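Local coordinates for competence damage-inducible protein A (Klebsiella pneumoniae subsp. pneumoniae MGH 78578, PDB 5V01), which is of uncertain function but belongs to the CinA family, whose members of this domain type are often nicotinamide-nucleotide amidases, an activity it may share, at residues A[20-25]-A[167-172]; A[46-51]-A[56-61]. All coordinates share one frame; numbering follows the deposited sequence.

Contact 1: residues A[20-25]-A[167-172]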
loop_
_atom_site.group_PDB
_atom_site.type_symbol
_atom_site.label_atom_id
_atom_site.label_comp_id
_atom_site.label_asym_id
_atom_site.label_seq_id
_atom_site.Cartn_x
_atom_site.Cartn_y
_atom_site.Cartn_z
ATOM N N ALA A 20 -11.117 -6.318 -12.213
ATOM C CA ALA A 20 -11.451 -6.060 -13.628
ATOM C C ALA A 20 -12.791 -5.335 -13.754
ATOM O O ALA A 20 -12.934 -4.369 -14.520
ATOM C CB ALA A 20 -11.455 -7.337 -14.431
ATOM N N GLU A 21 -13.774 -5.811 -12.992
ATOM C CA GLU A 21 -15.103 -5.226 -13.044
ATOM C C GLU A 21 -15.082 -3.806 -12.472
ATOM O O GLU A 21 -15.695 -2.873 -13.019
ATOM C CB GLU A 21 -16.066 -6.127 -12.280
ATOM C CG GLU A 21 -17.507 -5.711 -12.323
ATOM C CD GLU A 21 -18.411 -6.700 -11.608
ATOM O OE1 GLU A 21 -17.942 -7.762 -11.142
ATOM O OE2 GLU A 21 -19.594 -6.371 -11.475
ATOM N N VAL A 22 -14.345 -3.640 -11.370
ATOM C CA VAL A 22 -14.204 -2.315 -10.743
ATOM C C VAL A 22 -13.520 -1.313 -11.679
ATOM O O VAL A 22 -13.984 -0.201 -11.863
ATOM C CB VAL A 22 -13.432 -2.414 -9.411
ATOM C CG1 VAL A 22 -12.889 -1.066 -8.926
ATOM C CG2 VAL A 22 -14.322 -3.058 -8.348
ATOM N N ALA A 23 -12.421 -1.745 -12.286
ATOM C CA ALA A 23 -11.709 -0.888 -13.229
ATOM C C ALA A 23 -12.607 -0.399 -14.366
ATOM O O ALA A 23 -12.626 0.791 -14.689
ATOM C CB ALA A 23 -10.518 -1.615 -13.784
ATOM N N ARG A 24 -13.361 -1.315 -14.973
ATOM C CA ARG A 24 -14.222 -0.940 -16.088
ATOM C C ARG A 24 -15.275 0.085 -15.680
ATOM O O ARG A 24 -15.545 1.033 -16.412
ATOM C CB ARG A 24 -14.891 -2.173 -16.687
ATOM C CG ARG A 24 -14.328 -2.563 -18.030
ATOM C CD ARG A 24 -14.911 -3.882 -18.493
ATOM N NE ARG A 24 -14.499 -4.970 -17.613
ATOM C CZ ARG A 24 -15.341 -5.753 -16.950
ATOM N NH1 ARG A 24 -16.655 -5.599 -17.080
ATOM N NH2 ARG A 24 -14.862 -6.704 -16.169
ATOM N N ALA A 25 -15.870 -0.118 -14.509
ATOM C CA ALA A 25 -16.922 0.771 -14.026
ATOM C C ALA A 25 -16.367 2.153 -13.686
ATOM O O ALA A 25 -16.974 3.167 -14.020
ATOM C CB ALA A 25 -17.611 0.151 -12.838
ATOM N N GLU A 167 -20.530 -3.532 -6.361
ATOM C CA GLU A 167 -21.959 -3.340 -6.165
ATOM C C GLU A 167 -22.328 -1.870 -6.105
ATOM O O GLU A 167 -23.257 -1.423 -6.779
ATOM C CB GLU A 167 -22.442 -4.116 -4.939
ATOM C CG GLU A 167 -23.942 -4.269 -4.776
ATOM C CD GLU A 167 -24.664 -3.040 -4.297
ATOM O OE1 GLU A 167 -24.051 -2.095 -3.756
ATOM O OE2 GLU A 167 -25.894 -3.026 -4.482
ATOM N N LYS A 168 -21.571 -1.106 -5.315
ATOM C CA LYS A 168 -21.855 0.307 -5.172
ATOM C C LYS A 168 -21.699 1.091 -6.458
ATOM O O LYS A 168 -22.512 1.978 -6.739
ATOM C CB LYS A 168 -21.044 0.932 -4.039
ATOM C CG LYS A 168 -21.454 0.396 -2.674
ATOM C CD LYS A 168 -20.493 0.763 -1.557
ATOM C CE LYS A 168 -20.631 -0.125 -0.325
ATOM N NZ LYS A 168 -21.981 -0.046 0.244
ATOM N N LEU A 169 -20.716 0.719 -7.281
ATOM C CA LEU A 169 -20.493 1.390 -8.551
ATOM C C LEU A 169 -21.665 1.244 -9.506
ATOM O O LEU A 169 -21.845 2.100 -10.345
ATOM C CB LEU A 169 -19.207 0.894 -9.220
ATOM C CG LEU A 169 -17.926 1.430 -8.563
ATOM C CD1 LEU A 169 -16.702 0.628 -8.982
ATOM C CD2 LEU A 169 -17.743 2.903 -8.878
ATOM N N ALA A 170 -22.444 0.171 -9.351
ATOM C CA ALA A 170 -23.606 -0.059 -10.199
ATOM C C ALA A 170 -24.802 0.860 -9.852
ATOM O O ALA A 170 -25.792 0.853 -10.578
ATOM C CB ALA A 170 -24.005 -1.525 -10.129
ATOM N N HIS A 171 -24.681 1.655 -8.776
ATOM C CA HIS A 171 -25.777 2.508 -8.326
ATOM C C HIS A 171 -25.434 3.951 -8.043
ATOM O O HIS A 171 -26.323 4.785 -7.970
ATOM C CB HIS A 171 -26.415 1.871 -7.097
ATOM C CG HIS A 171 -26.912 0.497 -7.387
ATOM N ND1 HIS A 171 -26.170 -0.649 -7.242
ATOM C CD2 HIS A 171 -28.064 0.113 -7.983
ATOM C CE1 HIS A 171 -26.873 -1.687 -7.687
ATOM N NE2 HIS A 171 -28.025 -1.245 -8.136
ATOM N N TRP A 172 -24.155 4.263 -7.833
ATOM C CA TRP A 172 -23.781 5.616 -7.479
ATOM C C TRP A 172 -23.974 6.586 -8.616
ATOM O O TRP A 172 -23.731 6.248 -9.778
ATOM C CB TRP A 172 -22.312 5.671 -7.044
ATOM C CG TRP A 172 -22.056 5.400 -5.626
ATOM C CD1 TRP A 172 -22.825 5.707 -4.556
ATOM C CD2 TRP A 172 -20.870 4.813 -5.114
ATOM N NE1 TRP A 172 -22.177 5.351 -3.386
ATOM C CE2 TRP A 172 -20.971 4.797 -3.712
ATOM C CE3 TRP A 172 -19.718 4.306 -5.714
ATOM C CZ2 TRP A 172 -19.959 4.265 -2.894
ATOM C CZ3 TRP A 172 -18.725 3.781 -4.909
ATOM C CH2 TRP A 172 -18.848 3.769 -3.518
#
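Leu169 carries this contact almost alone: its CD1 methyl enters the angle between Val22 and Ala25, one turn apart on helix 15-29. The CB of Ala25 is 4.0 Å from Leu169 CD1, and its distance to Leu169 CB is again 4.0 Å, so the small methyl lies alongside the inner part of the leucine. Val22 meets the same branch less closely, its CG1 standing 4.2 Å from Leu169 CD1, with the two side chains crossing at about a right angle. Turned anti to the backbone N (chi1 163°), that valine methyl lies beside the carbonyl carbon of its own residue, and the carbonyl oxygen of Val22 also comes to within 4.0 Å of Leu169 CD1, a van der Waals approach to a helix backbone. This apolar patch is the tight part, and Trp31 and Ile107 close around the leucine from elsewhere in the fold.

Around residues 170-172 the chain is loop or turn, and Ala170 and His171 are exposed. His171 folds back, its ND1 donating to Glu167 O at 3.0 Å with the acceptor near the ring plane. Ala170 N reaches that same oxygen from the opposite face of the carbonyl plane, so two donors hold it. Trp172 lays one ring face over CB of Lys168, 3.5 Å above the plane, and stacks with Phe135. The whole is plain helix-to-helix packing within the alpha/beta CinA domain, joining helix 15-29 to the C-terminal end of helix 150-169.

Contact 2: residues A[46-51]-A[56-61]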
loop_
_atom_site.group_PDB
_atom_site.type_symbol
_atom_site.label_atom_id
_atom_site.label_comp_id
_atom_site.label_asym_id
_atom_site.label_seq_id
_atom_site.Cartn_x
_atom_site.Cartn_y
_atom_site.Cartn_z
ATOM N N ALA A 46 -2.497 -3.526 -3.718
ATOM C CA ALA A 46 -1.794 -4.464 -4.593
ATOM C C ALA A 46 -2.752 -5.095 -5.604
ATOM O O ALA A 46 -2.395 -5.285 -6.759
ATOM C CB ALA A 46 -1.073 -5.529 -3.789
ATOM N N ALA A 47 -3.969 -5.395 -5.172
ATOM C CA ALA A 47 -4.970 -5.898 -6.095
ATOM C C ALA A 47 -5.270 -4.896 -7.203
ATOM O O ALA A 47 -5.360 -5.234 -8.393
ATOM C CB ALA A 47 -6.234 -6.275 -5.352
ATOM N N LEU A 48 -5.467 -3.654 -6.792
ATOM C CA LEU A 48 -5.774 -2.592 -7.754
ATOM C C LEU A 48 -4.626 -2.291 -8.725
ATOM O O LEU A 48 -4.858 -1.914 -9.892
ATOM C CB LEU A 48 -6.235 -1.323 -7.023
ATOM C CG LEU A 48 -7.532 -1.535 -6.248
ATOM C CD1 LEU A 48 -7.675 -0.528 -5.110
ATOM C CD2 LEU A 48 -8.747 -1.535 -7.157
ATOM N N CYS A 49 -3.394 -2.417 -8.237
ATOM C CA CYS A 49 -2.212 -2.210 -9.069
ATOM C C CYS A 49 -1.861 -3.415 -9.938
ATOM O O CYS A 49 -1.166 -3.264 -10.928
ATOM C CB CYS A 49 -1.023 -1.776 -8.220
ATOM S SG CYS A 49 -1.249 -0.143 -7.464
ATOM N N ALA A 50 -2.334 -4.597 -9.577
ATOM C CA ALA A 50 -2.126 -5.780 -10.421
ATOM C C ALA A 50 -3.017 -5.666 -11.641
ATOM O O ALA A 50 -2.696 -6.155 -12.676
ATOM C CB ALA A 50 -2.401 -7.043 -9.661
ATOM N N GLN A 51 -4.156 -5.001 -11.491
ATOM C CA GLN A 51 -5.085 -4.757 -12.610
ATOM C C GLN A 51 -4.400 -3.952 -13.735
ATOM O O GLN A 51 -3.688 -3.005 -13.448
ATOM C CB GLN A 51 -6.263 -3.948 -12.034
ATOM C CG GLN A 51 -7.415 -3.631 -12.933
ATOM C CD GLN A 51 -7.964 -4.835 -13.638
ATOM O OE1 GLN A 51 -8.150 -5.907 -13.038
ATOM N NE2 GLN A 51 -8.197 -4.680 -14.937
ATOM N N ALA A 56 -5.411 4.471 -15.184
ATOM C CA ALA A 56 -6.665 5.019 -15.686
ATOM C C ALA A 56 -7.713 5.252 -14.590
ATOM O O ALA A 56 -8.721 5.940 -14.837
ATOM C CB ALA A 56 -7.235 4.115 -16.768
ATOM N N PHE A 57 -7.504 4.672 -13.404
ATOM C CA PHE A 57 -8.489 4.819 -12.314
ATOM C C PHE A 57 -7.949 4.941 -10.896
ATOM O O PHE A 57 -8.718 5.133 -9.969
ATOM C CB PHE A 57 -9.508 3.669 -12.349
ATOM C CG PHE A 57 -8.907 2.324 -12.083
ATOM C CD1 PHE A 57 -8.785 1.836 -10.792
ATOM C CD2 PHE A 57 -8.388 1.570 -13.130
ATOM C CE1 PHE A 57 -8.200 0.594 -10.567
ATOM C CE2 PHE A 57 -7.820 0.343 -12.908
ATOM C CZ PHE A 57 -7.697 -0.137 -11.623
ATOM N N TYR A 58 -6.638 4.816 -10.705
ATOM C CA TYR A 58 -6.057 4.734 -9.350
ATOM C C TYR A 58 -4.643 5.223 -9.383
ATOM O O TYR A 58 -3.868 4.858 -10.283
ATOM C CB TYR A 58 -6.044 3.270 -8.894
ATOM C CG TYR A 58 -5.452 3.005 -7.511
ATOM C CD1 TYR A 58 -4.113 2.708 -7.341
ATOM C CD2 TYR A 58 -6.252 3.016 -6.396
ATOM C CE1 TYR A 58 -3.591 2.454 -6.085
ATOM C CE2 TYR A 58 -5.762 2.758 -5.151
ATOM C CZ TYR A 58 -4.424 2.481 -4.981
ATOM O OH TYR A 58 -3.936 2.189 -3.729
ATOM N N ASP A 59 -4.271 6.026 -8.404
ATOM C CA ASP A 59 -2.847 6.284 -8.265
ATOM C C ASP A 59 -2.283 6.434 -6.880
ATOM O O ASP A 59 -1.078 6.404 -6.794
ATOM C CB ASP A 59 -2.435 7.457 -9.133
ATOM C CG ASP A 59 -3.186 8.702 -8.804
ATOM O OD1 ASP A 59 -3.281 9.019 -7.620
ATOM O OD2 ASP A 59 -3.669 9.375 -9.743
ATOM N N THR A 60 -3.107 6.505 -5.828
ATOM C CA THR A 60 -2.599 6.684 -4.478
ATOM C C THR A 60 -3.202 5.698 -3.486
ATOM O O THR A 60 -4.425 5.584 -3.380
ATOM C CB THR A 60 -2.879 8.117 -4.008
ATOM O OG1 THR A 60 -2.240 9.046 -4.897
ATOM C CG2 THR A 60 -2.377 8.376 -2.580
ATOM N N GLY A 61 -2.338 5.033 -2.737
ATOM C CA GLY A 61 -2.726 4.257 -1.587
ATOM C C GLY A 61 -1.784 4.520 -0.439
ATOM O O GLY A 61 -0.610 4.795 -0.645
#
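This is apolar helix-on-strand packing inside a beta-alpha-beta unit, where the end of helix 43-50 lies against the start of strand 58-64, the strand that follows it. Leu48 spans the two aromatic residues with its two methyls. Its CD1 is 3.8 Å from Tyr58 CE2, while the other methyl, CD2, faces Phe57 CE1 at 4.1 Å. Leu48 CB stands over the centre of the Tyr58 ring, 4.3 Å above its plane, and Thr60 N lies over the opposite face nearer the rim.

Tyr58 turns one side of its ring to both Leu48 and Cys49. Cys49 SG approaches obliquely, 3.8 Å from Tyr58 CE1, a sulfur-aromatic contact in which the sulfur lies 62° off the ring normal. The tyrosine OH bonds to Thr35 on the adjacent strand.

Phe57 has its CG between the backbone N and the carbonyl carbon (chi1 65°), which directs CZ toward the C-terminal turn of the helix, at Leu48 and Gln51. There Phe57 CZ touches Gln51 CG at 3.7 Å and approaches Leu48 O at 3.8 Å, an oxygen that also accepts a hydrogen bond from Thr54 OG1. CG of Gln51 does the touching, and its amide plane is turned 47° from the phenyl ring.

Helix 15-29 packs on Phe57 through Ala23 and Leu26, and Leu162 of helix 150-169 packs on Leu48. Toward the second subunit, Cys49 packs on Phe65 of that chain, and Gly61 pairs antiparallel with one of its strands, continuing the sheet across the interface.

In the fold
Both contacts are buried and largely apolar, yet they differ in place and chemistry. Contact 1 ties a helix near the start of the chain to the one at its end, with one leucine against small aliphatic groups and a partly exposed C-terminal turn beside it. Contact 2 joins a helix to the following strand, uses aromatic rings and a sulfur, and borders the subunit interface, whereas no other subunit touches contact 1. Their centres are about 14 Å apart, and helix 15-29 bridges them: while Val22 and Ala25 serve contact 1, Ala23 CB packs 3.4 Å from Phe57 CE2 and 3.8 Å from Gln51 CG.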